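Local coordinates for protein transcriptional regulator, badm/rrf2 family (Thermincola potens, PDB 4CIC) that probably binds DNA as an Rrf2-family, IscR-type transcription factor thought to regulate iron-sulfur cluster biogenesis genes in a Gram-positive bacterium, at residues S31-A36 and L41-L46. The protein carries 3 engineered substitutions. Numbering follows the deposited sequence.
Sequences SLKSIA and LSEPYL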
loop_
_atom_site.group_PDB
_atom_site.type_symbol
_atom_site.label_atom_id
_atom_site.label_comp_id
_atom_site.label_asym_id
_atom_site.label_seq_id
_atom_site.Cartn_x
_atom_site.Cartn_y
_atom_site.Cartn_z
ATOM N N SER A 31 -7.479 30.625 -6.135
ATOM C CA SER A 31 -6.054 30.798 -6.344
ATOM C C SER A 31 -5.277 29.642 -5.726
ATOM O O SER A 31 -5.741 29.007 -4.773
ATOM C CB SER A 31 -5.585 32.108 -5.723
ATOM O OG SER A 31 -5.712 32.068 -4.315
ATOM N N LEU A 32 -4.087 29.373 -6.252
ATOM C CA LEU A 32 -3.233 28.362 -5.640
ATOM C C LEU A 32 -2.859 28.746 -4.213
ATOM O O LEU A 32 -2.795 27.893 -3.337
ATOM C CB LEU A 32 -1.976 28.101 -6.474
ATOM C CG LEU A 32 -2.229 27.293 -7.746
ATOM C CD1 LEU A 32 -0.932 26.701 -8.280
ATOM C CD2 LEU A 32 -3.262 26.198 -7.487
ATOM N N LYS A 33 -2.622 30.033 -3.979
ATOM C CA LYS A 33 -2.305 30.493 -2.627
ATOM C C LYS A 33 -3.400 30.110 -1.634
ATOM O O LYS A 33 -3.106 29.691 -0.510
ATOM C CB LYS A 33 -2.086 32.006 -2.594
ATOM C CG LYS A 33 -1.826 32.539 -1.196
ATOM C CD LYS A 33 -1.807 34.060 -1.164
ATOM C CE LYS A 33 -1.682 34.570 0.266
ATOM N NZ LYS A 33 -1.622 36.058 0.326
ATOM N N SER A 34 -4.661 30.247 -2.048
ATOM C CA SER A 34 -5.772 29.916 -1.161
ATOM C C SER A 34 -5.822 28.423 -0.854
ATOM O O SER A 34 -6.150 28.025 0.268
ATOM C CB SER A 34 -7.115 30.402 -1.728
ATOM O OG SER A 34 -7.557 29.595 -2.819
ATOM N N ILE A 35 -5.497 27.600 -1.845
ATOM C CA ILE A 35 -5.450 26.146 -1.632
ATOM C C ILE A 35 -4.349 25.807 -0.638
ATOM O O ILE A 35 -4.550 25.036 0.313
ATOM C CB ILE A 35 -5.211 25.385 -2.951
ATOM C CG1 ILE A 35 -6.421 25.531 -3.883
ATOM C CG2 ILE A 35 -4.940 23.889 -2.670
ATOM C CD1 ILE A 35 -6.181 24.972 -5.288
ATOM N N ALA A 36 -3.178 26.394 -0.854
ATOM C CA ALA A 36 -2.029 26.123 0.008
ATOM C C ALA A 36 -2.348 26.556 1.428
ATOM O O ALA A 36 -1.958 25.906 2.385
ATOM C CB ALA A 36 -0.794 26.844 -0.508
ATOM N N LEU A 41 -0.192 23.476 2.708
ATOM C CA LEU A 41 0.761 22.966 1.729
ATOM C C LEU A 41 1.740 24.049 1.346
ATOM O O LEU A 41 1.411 25.234 1.391
ATOM C CB LEU A 41 0.044 22.498 0.468
ATOM C CG LEU A 41 -1.221 21.677 0.696
ATOM C CD1 LEU A 41 -1.890 21.363 -0.627
ATOM C CD2 LEU A 41 -0.893 20.405 1.470
ATOM N N SER A 42 2.938 23.650 0.942
ATOM C CA SER A 42 3.917 24.619 0.484
ATOM C C SER A 42 3.524 25.036 -0.917
ATOM O O SER A 42 3.236 24.192 -1.767
ATOM C CB SER A 42 5.325 24.027 0.494
ATOM O OG SER A 42 5.920 24.102 -0.790
ATOM N N GLU A 43 3.468 26.344 -1.157
ATOM C CA GLU A 43 3.096 26.845 -2.483
ATOM C C GLU A 43 3.988 26.358 -3.637
ATOM O O GLU A 43 3.460 25.986 -4.681
ATOM C CB GLU A 43 3.018 28.377 -2.504
ATOM C CG GLU A 43 1.809 28.951 -1.805
ATOM C CD GLU A 43 1.632 30.428 -2.092
ATOM O OE1 GLU A 43 1.987 30.863 -3.211
ATOM O OE2 GLU A 43 1.134 31.150 -1.204
ATOM N N PRO A 44 5.329 26.364 -3.454
ATOM C CA PRO A 44 6.176 25.885 -4.555
ATOM C C PRO A 44 5.866 24.445 -4.930
ATOM O O PRO A 44 5.872 24.094 -6.109
ATOM C CB PRO A 44 7.588 25.980 -3.980
ATOM C CG PRO A 44 7.491 27.020 -2.935
ATOM C CD PRO A 44 6.133 26.902 -2.343
ATOM N N TYR A 45 5.590 23.615 -3.934
ATOM C CA TYR A 45 5.320 22.210 -4.205
ATOM C C TYR A 45 4.001 22.114 -4.950
ATOM O O TYR A 45 3.882 21.377 -5.937
ATOM C CB TYR A 45 5.253 21.426 -2.886
ATOM C CG TYR A 45 5.261 19.922 -3.041
ATOM C CD1 TYR A 45 4.110 19.229 -3.394
ATOM C CD2 TYR A 45 6.418 19.200 -2.817
ATOM C CE1 TYR A 45 4.122 17.849 -3.531
ATOM C CE2 TYR A 45 6.434 17.821 -2.944
ATOM C CZ TYR A 45 5.292 17.154 -3.301
ATOM O OH TYR A 45 5.322 15.774 -3.431
ATOM N N LEU A 46 3.010 22.866 -4.466
ATOM C CA LEU A 46 1.681 22.882 -5.074
ATOM C C LEU A 46 1.722 23.353 -6.529
ATOM O O LEU A 46 1.041 22.790 -7.383
ATOM C CB LEU A 46 0.729 23.765 -4.263
ATOM C CG LEU A 46 -0.718 23.804 -4.770
ATOM C CD1 LEU A 46 -1.310 22.404 -4.786
ATOM C CD2 LEU A 46 -1.551 24.726 -3.891
#
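L46 reaches across from the first turn of helix 43-55 and sets one methyl, CD2, against the backbone and side chains of helix 32-39. That CD2 alone touches both L32 O, at 3.4 Å, and I35 CG2, at 3.7 Å. The CB bond of L46 points toward helix 32-39 and, with CG anti to the backbone N (chi1 -177°), CD2 arrives beside the L32 carbonyl. I35 meets it at about a right angle, presenting its CG2 branch, and L32 adds its own CD2 at 4.2 Å from L46 CD2. A36 CB packs against L41 O (3.3 Å) and E43 CG (3.6 Å).

E43 runs extended along the outer side of the contact and brings OE2 to 3.3 Å from K33 CG, the two side chains approaching obliquely. This is contact with the aliphatic part of the lysine, not a salt bridge: K33 NZ remains 5.8 Å from E43 OE2, so any electrostatic attraction would be long-range.

The turn itself is tied by L41 N donating to A36 O (3.0 Å, 165°). S31 and S42 N-cap the two helices, their side chains accepting from S34 N and Y45 N respectively.

The order helix, short turn, helix is consistent with the helix-turn-helix of this regulator family, helix 43-55 being probably its recognition helix. Helix 9-23 packs against the pair: I35 touches D20 and L21, L41 in the turn touches Y13, and Y45 of helix 43-55 touches K10 and hydrogen-bonds T9 OG1 through its OH; the antiparallel strands 59-62 and 68-71 follow in the chain.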